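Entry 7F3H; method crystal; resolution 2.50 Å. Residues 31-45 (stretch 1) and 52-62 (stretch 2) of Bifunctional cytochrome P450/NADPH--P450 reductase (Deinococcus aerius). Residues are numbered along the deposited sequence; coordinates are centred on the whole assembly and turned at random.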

ATOM      1  N   ASN A  31      -8.618   2.668 -16.849  1.00 30.18           N
ATOM      2  CA  ASN A  31      -9.572   3.389 -17.684  1.00 30.57           C
ATOM      3  C   ASN A  31      -9.597   4.869 -17.332  1.00 31.49           C
ATOM      4  O   ASN A  31      -9.659   5.737 -18.222  1.00 33.26           O
ATOM      5  N   PHE A  32      -9.576   5.175 -16.034  1.00 28.62           N
ATOM      6  CA  PHE A  32      -9.574   6.577 -15.621  1.00 31.41           C
ATOM      7  C   PHE A  32      -8.311   7.273 -16.096  1.00 29.04           C
ATOM      8  O   PHE A  32      -8.349   8.436 -16.502  1.00 26.35           O
ATOM      9  N   PHE A  33      -7.185   6.564 -16.049  1.00 30.69           N
ATOM     10  CA  PHE A  33      -5.921   7.125 -16.514  1.00 33.11           C
ATOM     11  C   PHE A  33      -5.967   7.494 -18.003  1.00 38.45           C
ATOM     12  O   PHE A  33      -5.511   8.588 -18.391  1.00 38.59           O
ATOM     13  N   GLN A  34      -6.528   6.610 -18.849  1.00 35.63           N
ATOM     14  CA  GLN A  34      -6.639   6.927 -20.282  1.00 34.81           C
ATOM     15  C   GLN A  34      -7.538   8.146 -20.503  1.00 36.03           C
ATOM     16  O   GLN A  34      -7.168   9.089 -21.230  1.00 39.89           O
ATOM     17  N   LEU A  35      -8.733   8.150 -19.879  1.00 32.10           N
ATOM     18  CA  LEU A  35      -9.539   9.373 -19.907  1.00 36.75           C
ATOM     19  C   LEU A  35      -8.731  10.598 -19.524  1.00 37.22           C
ATOM     20  O   LEU A  35      -8.781  11.614 -20.227  1.00 42.52           O
ATOM     21  N   ALA A  36      -8.028  10.542 -18.389  1.00 32.15           N
ATOM     22  CA  ALA A  36      -7.295  11.713 -17.926  1.00 33.73           C
ATOM     23  C   ALA A  36      -6.353  12.202 -19.016  1.00 36.89           C
ATOM     24  O   ALA A  36      -6.216  13.413 -19.240  1.00 36.21           O
ATOM     25  N   ARG A  37      -5.773  11.263 -19.770  1.00 37.44           N
ATOM     26  CA  ARG A  37      -4.862  11.666 -20.840  1.00 44.03           C
ATOM     27  C   ARG A  37      -5.598  12.349 -21.980  1.00 42.73           C
ATOM     28  O   ARG A  37      -4.987  13.139 -22.705  1.00 42.13           O
ATOM     29  N   GLN A  38      -6.916  12.140 -22.088  1.00 45.04           N
ATOM     30  CA  GLN A  38      -7.682  12.890 -23.087  1.00 41.58           C
ATOM     31  C   GLN A  38      -8.085  14.260 -22.570  1.00 38.78           C
ATOM     32  O   GLN A  38      -8.303  15.171 -23.373  1.00 50.52           O
ATOM     33  N   ILE A  39      -8.191  14.440 -21.256  1.00 39.64           N
ATOM     34  CA  ILE A  39      -8.779  15.676 -20.741  1.00 40.81           C
ATOM     35  C   ILE A  39      -7.719  16.544 -20.064  1.00 37.05           C
ATOM     36  O   ILE A  39      -7.340  16.296 -18.909  1.00 37.48           O
ATOM     37  N   PRO A  40      -7.254  17.607 -20.732  1.00 35.05           N
ATOM     38  CA  PRO A  40      -6.118  18.376 -20.196  1.00 37.58           C
ATOM     39  C   PRO A  40      -6.470  19.313 -19.058  1.00 32.44           C
ATOM     40  O   PRO A  40      -5.545  19.743 -18.355  1.00 36.02           O
ATOM     41  N   GLU A  41      -7.758  19.595 -18.813  1.00 33.90           N
ATOM     42  CA  GLU A  41      -8.153  20.449 -17.689  1.00 29.41           C
ATOM     43  C   GLU A  41      -7.787  19.874 -16.336  1.00 29.82           C
ATOM     44  O   GLU A  41      -7.929  20.572 -15.325  1.00 34.01           O
ATOM     45  N   GLY A  42      -7.471  18.589 -16.256  1.00 40.05           N
ATOM     46  CA  GLY A  42      -6.949  18.044 -15.021  1.00 34.21           C
ATOM     47  C   GLY A  42      -7.983  17.479 -14.065  1.00 36.06           C
ATOM     48  O   GLY A  42      -7.592  16.999 -12.980  1.00 33.57           O
ATOM     49  N   LEU A  43      -9.281  17.499 -14.417  1.00 31.05           N
ATOM     50  CA  LEU A  43     -10.259  16.763 -13.619  1.00 35.94           C
ATOM     51  C   LEU A  43     -11.435  16.435 -14.545  1.00 32.96           C
ATOM     52  O   LEU A  43     -11.704  17.158 -15.506  1.00 34.12           O
ATOM     53  N   PHE A  44     -12.155  15.359 -14.234  1.00 31.69           N
ATOM     54  CA  PHE A  44     -13.352  15.036 -15.017  1.00 34.57           C
ATOM     55  C   PHE A  44     -14.402  14.389 -14.125  1.00 34.00           C
ATOM     56  O   PHE A  44     -14.144  14.052 -12.967  1.00 33.77           O
ATOM     57  N   GLN A  45     -15.586  14.195 -14.711  1.00 39.61           N
ATOM     58  CA  GLN A  45     -16.812  13.779 -14.030  1.00 39.83           C
ATOM     59  C   GLN A  45     -17.462  12.613 -14.784  1.00 35.33           C
ATOM     60  O   GLN A  45     -17.531  12.640 -16.013  1.00 33.00           O
ATOM     61  N   THR A  52     -22.321  10.869  -8.586  1.00 59.24           N
ATOM     62  CA  THR A  52     -21.277  11.535  -9.350  1.00 51.29           C
ATOM     63  C   THR A  52     -19.887  11.071  -8.919  1.00 45.35           C
ATOM     64  O   THR A  52     -19.537  11.169  -7.736  1.00 41.18           O
ATOM     65  N   LEU A  53     -19.070  10.614  -9.879  1.00 41.80           N
ATOM     66  CA  LEU A  53     -17.665  10.304  -9.609  1.00 38.52           C
ATOM     67  C   LEU A  53     -16.797  11.398 -10.224  1.00 39.05           C
ATOM     68  O   LEU A  53     -16.976  11.751 -11.395  1.00 30.82           O
ATOM     69  N   ILE A  54     -15.908  11.991  -9.417  1.00 37.57           N
ATOM     70  CA  ILE A  54     -15.001  13.039  -9.880  1.00 30.56           C
ATOM     71  C   ILE A  54     -13.570  12.549  -9.709  1.00 31.96           C
ATOM     72  O   ILE A  54     -13.223  11.994  -8.654  1.00 29.92           O
ATOM     73  N   GLN A  55     -12.750  12.742 -10.756  1.00 30.47           N
ATOM     74  CA  GLN A  55     -11.337  12.353 -10.767  1.00 32.94           C
ATOM     75  C   GLN A  55     -10.433  13.575 -10.962  1.00 32.14           C
ATOM     76  O   GLN A  55     -10.653  14.368 -11.890  1.00 27.93           O
ATOM     77  N   ALA A  56      -9.416  13.725 -10.094  1.00 30.35           N
ATOM     78  CA  ALA A  56      -8.513  14.872 -10.153  1.00 29.38           C
ATOM     79  C   ALA A  56      -7.058  14.449 -10.247  1.00 29.40           C
ATOM     80  O   ALA A  56      -6.611  13.592  -9.485  1.00 30.80           O
ATOM     81  N   TYR A  57      -6.306  15.134 -11.122  1.00 30.33           N
ATOM     82  CA  TYR A  57      -4.916  14.801 -11.425  1.00 30.82           C
ATOM     83  C   TYR A  57      -4.042  16.007 -11.809  1.00 30.21           C
ATOM     84  O   TYR A  57      -2.821  15.858 -11.934  1.00 29.90           O
ATOM     85  N   ASP A  58      -4.643  17.184 -12.034  1.00 32.34           N
ATOM     86  CA  ASP A  58      -3.858  18.417 -12.220  1.00 33.97           C
ATOM     87  C   ASP A  58      -3.103  18.744 -10.932  1.00 31.92           C
ATOM     88  O   ASP A  58      -3.733  18.822  -9.859  1.00 31.82           O
ATOM     89  N   PRO A  59      -1.781  18.964 -10.987  1.00 29.75           N
ATOM     90  CA  PRO A  59      -1.030  19.192  -9.736  1.00 30.57           C
ATOM     91  C   PRO A  59      -1.527  20.382  -8.921  1.00 30.69           C
ATOM     92  O   PRO A  59      -1.621  20.278  -7.693  1.00 31.24           O
ATOM     93  N   ASN A  60      -1.949  21.480  -9.549  1.00 29.88           N
ATOM     94  CA  ASN A  60      -2.382  22.599  -8.712  1.00 27.53           C
ATOM     95  C   ASN A  60      -3.754  22.339  -8.084  1.00 28.60           C
ATOM     96  O   ASN A  60      -3.985  22.674  -6.898  1.00 24.47           O
ATOM     97  N   LEU A  61      -4.670  21.736  -8.867  1.00 28.60           N
ATOM     98  CA  LEU A  61      -5.965  21.299  -8.332  1.00 28.77           C
ATOM     99  C   LEU A  61      -5.753  20.352  -7.176  1.00 25.79           C
ATOM    100  O   LEU A  61      -6.373  20.508  -6.119  1.00 26.03           O
ATOM    101  N   VAL A  62      -4.816  19.418  -7.325  1.00 24.79           N
ATOM    102  CA  VAL A  62      -4.602  18.461  -6.257  1.00 23.65           C
ATOM    103  C   VAL A  62      -4.053  19.161  -5.028  1.00 29.04           C
ATOM    104  O   VAL A  62      -4.447  18.837  -3.901  1.00 31.49           O
TER

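The shortest polar contact runs from Tyr-57 OH, the donor, to Ile-39 O at 2.7 Å, tying the tyrosine to the first residue that leaves helical geometry. Backbone bonds set the frame: Phe-44 N to Gln-55 O (3.0 Å) and Gln-55 N to Phe-44 O (2.9 Å, 169° at the hydrogen) define an antiparallel pair, while Gly-42 O accepts from both Tyr-57 N (2.9 Å) and Asp-58 N (3.1 Å). Asp-58 (chi1 t) caps the following helix, its OD2 accepting from Leu-61 N at 3.2 Å.

Tyr-57, with chi1 p, starts sideways, but its end comes nearer stretch 1 and the ring is enclosed. Ala-36 CB lies 3.4 Å from the centroid of the Tyr-57 ring, 14° off its normal, and Gly-42 CA lies 3.8 Å from the same Tyr-57 centroid, 25° off. An ideal CB on Gly-42 would fall 2.3 Å from Asp-58 CB, a clash.

Beside the Tyr-57 ring, Phe-44 (chi1 p) receives Gln-55 CB over one face, 3.8 Å from its centroid, and brings CD2 to 3.7 Å from Tyr-57 CE1. Phe-32 (m) points toward stretch 2, with CZ 3.8 Å from Leu-53 CD2. On the sheet face that carries Leu-43, Gln-45 and Ile-54, away from Phe-44 and Gln-55, Leu-43 (p, t) packs CD2 against Leu-61 CD1 of the following helix at 3.9 Å, and Gln-45 CG (chi1 t) meets Thr-52 CG2 at 3.6 Å.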

ATOM      1  CB  ASN A  31     -10.964   2.779 -17.539  1.00 31.86           C
ATOM      2  CG  ASN A  31     -10.987   1.296 -17.875  1.00 32.14           C
ATOM      3  OD1 ASN A  31     -10.177   0.804 -18.686  1.00 27.69           O
ATOM      4  ND2 ASN A  31     -11.940   0.584 -17.289  1.00 25.16           N
ATOM      5  CB  PHE A  32      -9.682   6.692 -14.104  1.00 30.74           C
ATOM      6  CG  PHE A  32     -10.904   6.058 -13.533  1.00 30.69           C
ATOM      7  CD1 PHE A  32     -12.062   5.949 -14.286  1.00 26.42           C
ATOM      8  CD2 PHE A  32     -10.891   5.572 -12.233  1.00 29.95           C
ATOM      9  CE1 PHE A  32     -13.193   5.376 -13.741  1.00 31.63           C
ATOM     10  CE2 PHE A  32     -12.017   5.000 -11.679  1.00 33.03           C
ATOM     11  CZ  PHE A  32     -13.174   4.895 -12.434  1.00 30.93           C
ATOM     12  CB  PHE A  33      -4.805   6.141 -16.224  1.00 31.03           C
ATOM     13  CG  PHE A  33      -3.499   6.545 -16.793  1.00 35.97           C
ATOM     14  CD1 PHE A  33      -2.657   7.393 -16.085  1.00 35.50           C
ATOM     15  CD2 PHE A  33      -3.094   6.073 -18.034  1.00 38.01           C
ATOM     16  CE1 PHE A  33      -1.431   7.770 -16.604  1.00 35.19           C
ATOM     17  CE2 PHE A  33      -1.873   6.451 -18.562  1.00 42.10           C
ATOM     18  CZ  PHE A  33      -1.036   7.305 -17.836  1.00 41.26           C
ATOM     19  CB  GLN A  34      -7.181   5.734 -21.074  1.00 30.04           C
ATOM     20  CG  GLN A  34      -6.186   4.622 -21.401  1.00 44.23           C
ATOM     21  CD  GLN A  34      -4.819   5.090 -21.940  1.00 47.19           C
ATOM     22  OE1 GLN A  34      -3.778   4.556 -21.544  1.00 51.20           O
ATOM     23  NE2 GLN A  34      -4.823   6.057 -22.856  1.00 46.89           N
ATOM     24  CB  LEU A  35     -10.761   9.345 -19.005  1.00 36.00           C
ATOM     25  CG  LEU A  35     -12.032   8.749 -19.519  1.00 47.83           C
ATOM     26  CD1 LEU A  35     -13.059   8.785 -18.369  1.00 40.96           C
ATOM     27  CD2 LEU A  35     -12.424   9.689 -20.670  1.00 41.93           C
ATOM     28  CB  ALA A  36      -6.529  11.390 -16.652  1.00 27.64           C
ATOM     29  CB  ARG A  37      -4.142  10.441 -21.404  1.00 37.44           C
ATOM     30  CG  ARG A  37      -2.945  10.016 -20.622  1.00 43.38           C
ATOM     31  CD  ARG A  37      -1.813  11.034 -20.741  1.00 50.10           C
ATOM     32  NE  ARG A  37      -0.538  10.399 -20.423  1.00 53.29           N
ATOM     33  CZ  ARG A  37       0.049  10.461 -19.232  1.00 50.04           C
ATOM     34  NH1 ARG A  37      -0.541  11.123 -18.239  1.00 47.38           N
ATOM     35  NH2 ARG A  37       1.213   9.844 -19.034  1.00 53.04           N
ATOM     36  CB  GLN A  38      -8.983  12.185 -23.500  1.00 49.37           C
ATOM     37  CG  GLN A  38      -8.914  10.719 -23.835  1.00 47.49           C
ATOM     38  CD  GLN A  38      -7.934  10.451 -24.916  1.00 57.07           C
ATOM     39  OE1 GLN A  38      -7.917  11.143 -25.936  1.00 70.57           O
ATOM     40  NE2 GLN A  38      -7.079   9.454 -24.703  1.00 59.09           N
ATOM     41  CB  ILE A  39      -9.942  15.333 -19.789  1.00 36.61           C
ATOM     42  CG1 ILE A  39     -10.888  14.321 -20.470  1.00 34.45           C
ATOM     43  CG2 ILE A  39     -10.702  16.588 -19.327  1.00 35.97           C
ATOM     44  CD1 ILE A  39     -12.147  14.008 -19.709  1.00 26.71           C
ATOM     45  CB  PRO A  40      -5.624  19.166 -21.413  1.00 30.48           C
ATOM     46  CG  PRO A  40      -6.867  19.381 -22.227  1.00 29.32           C
ATOM     47  CD  PRO A  40      -7.666  18.086 -22.066  1.00 37.52           C
ATOM     48  CB  GLU A  41      -9.651  20.722 -17.688  1.00 32.27           C
ATOM     49  CG  GLU A  41     -10.117  21.563 -18.824  1.00 27.72           C
ATOM     50  CD  GLU A  41     -10.567  20.694 -19.979  1.00 36.67           C
ATOM     51  OE1 GLU A  41      -9.987  19.597 -20.143  1.00 33.55           O
ATOM     52  OE2 GLU A  41     -11.481  21.101 -20.731  1.00 40.02           O
ATOM     53  CB  LEU A  43     -10.779  17.549 -12.370  1.00 31.35           C
ATOM     54  CG  LEU A  43     -11.891  18.625 -12.385  1.00 31.95           C
ATOM     55  CD1 LEU A  43     -12.432  19.025 -10.977  1.00 25.24           C
ATOM     56  CD2 LEU A  43     -11.637  19.830 -13.244  1.00 35.38           C
ATOM     57  CB  PHE A  44     -13.052  14.146 -16.237  1.00 29.43           C
ATOM     58  CG  PHE A  44     -12.476  12.788 -15.889  1.00 32.51           C
ATOM     59  CD1 PHE A  44     -13.284  11.773 -15.383  1.00 30.60           C
ATOM     60  CD2 PHE A  44     -11.129  12.520 -16.100  1.00 32.01           C
ATOM     61  CE1 PHE A  44     -12.764  10.548 -15.067  1.00 29.00           C
ATOM     62  CE2 PHE A  44     -10.592  11.286 -15.800  1.00 30.68           C
ATOM     63  CZ  PHE A  44     -11.412  10.295 -15.274  1.00 34.37           C
ATOM     64  CB  GLN A  45     -17.758  14.969 -14.012  1.00 33.63           C
ATOM     65  CG  GLN A  45     -18.781  15.045 -12.952  1.00 35.99           C
ATOM     66  CD  GLN A  45     -19.722  16.210 -13.228  1.00 38.86           C
ATOM     67  OE1 GLN A  45     -19.549  16.937 -14.214  1.00 40.41           O
ATOM     68  NE2 GLN A  45     -20.735  16.372 -12.390  1.00 35.71           N
ATOM     69  CB  THR A  52     -21.381  13.049  -9.132  1.00 46.13           C
ATOM     70  OG1 THR A  52     -22.672  13.507  -9.563  1.00 42.10           O
ATOM     71  CG2 THR A  52     -20.260  13.772  -9.902  1.00 40.05           C
ATOM     72  CB  LEU A  53     -17.260   8.919 -10.140  1.00 37.00           C
ATOM     73  CG  LEU A  53     -15.863   8.334  -9.795  1.00 36.08           C
ATOM     74  CD1 LEU A  53     -15.670   8.109  -8.293  1.00 48.16           C
ATOM     75  CD2 LEU A  53     -15.617   7.013 -10.520  1.00 37.01           C
ATOM     76  CB  ILE A  54     -15.238  14.361  -9.132  1.00 32.02           C
ATOM     77  CG1 ILE A  54     -16.719  14.731  -9.244  1.00 28.16           C
ATOM     78  CG2 ILE A  54     -14.340  15.469  -9.677  1.00 25.58           C
ATOM     79  CD1 ILE A  54     -17.075  16.015  -8.589  1.00 23.81           C
ATOM     80  CB  GLN A  55     -11.068  11.324 -11.871  1.00 30.64           C
ATOM     81  CG  GLN A  55     -11.782   9.979 -11.676  1.00 30.86           C
ATOM     82  CD  GLN A  55     -11.097   9.090 -10.666  1.00 28.76           C
ATOM     83  OE1 GLN A  55      -9.953   9.327 -10.272  1.00 30.10           O
ATOM     84  NE2 GLN A  55     -11.780   8.038 -10.265  1.00 33.72           N
ATOM     85  CB  ALA A  56      -8.658  15.751  -8.939  1.00 28.33           C
ATOM     86  CB  TYR A  57      -4.898  13.700 -12.505  1.00 31.78           C
ATOM     87  CG  TYR A  57      -5.783  13.996 -13.699  1.00 30.35           C
ATOM     88  CD1 TYR A  57      -7.154  13.708 -13.642  1.00 27.69           C
ATOM     89  CD2 TYR A  57      -5.266  14.514 -14.885  1.00 28.63           C
ATOM     90  CE1 TYR A  57      -7.983  13.988 -14.692  1.00 24.80           C
ATOM     91  CE2 TYR A  57      -6.102  14.778 -15.960  1.00 27.11           C
ATOM     92  CZ  TYR A  57      -7.458  14.518 -15.848  1.00 26.92           C
ATOM     93  OH  TYR A  57      -8.302  14.761 -16.901  1.00 31.31           O
ATOM     94  CB  ASP A  58      -4.757  19.601 -12.581  1.00 32.77           C
ATOM     95  CG  ASP A  58      -3.963  20.881 -12.863  1.00 32.21           C
ATOM     96  OD1 ASP A  58      -3.426  20.986 -13.971  1.00 36.69           O
ATOM     97  OD2 ASP A  58      -3.895  21.791 -12.015  1.00 28.19           O
ATOM     98  CB  PRO A  59       0.420  19.384 -10.218  1.00 31.39           C
ATOM     99  CG  PRO A  59       0.478  18.706 -11.578  1.00 30.77           C
ATOM    100  CD  PRO A  59      -0.904  18.927 -12.174  1.00 34.10           C
ATOM    101  CB  ASN A  60      -2.412  23.873  -9.536  1.00 25.23           C
ATOM    102  CG  ASN A  60      -1.057  24.257 -10.060  1.00 34.70           C
ATOM    103  OD1 ASN A  60      -0.043  24.201  -9.344  1.00 33.40           O
ATOM    104  ND2 ASN A  60      -1.020  24.648 -11.331  1.00 37.99           N
ATOM    105  CB  LEU A  61      -6.822  20.630  -9.420  1.00 30.11           C
ATOM    106  CG  LEU A  61      -7.331  21.515 -10.583  1.00 29.23           C
ATOM    107  CD1 LEU A  61      -8.231  20.746 -11.568  1.00 22.36           C
ATOM    108  CD2 LEU A  61      -8.033  22.779 -10.059  1.00 20.59           C
ATOM    109  CB  VAL A  62      -3.666  17.326  -6.704  1.00 24.42           C
ATOM    110  CG1 VAL A  62      -3.246  16.527  -5.489  1.00 21.43           C
ATOM    111  CG2 VAL A  62      -4.373  16.423  -7.690  1.00 26.03           C
TER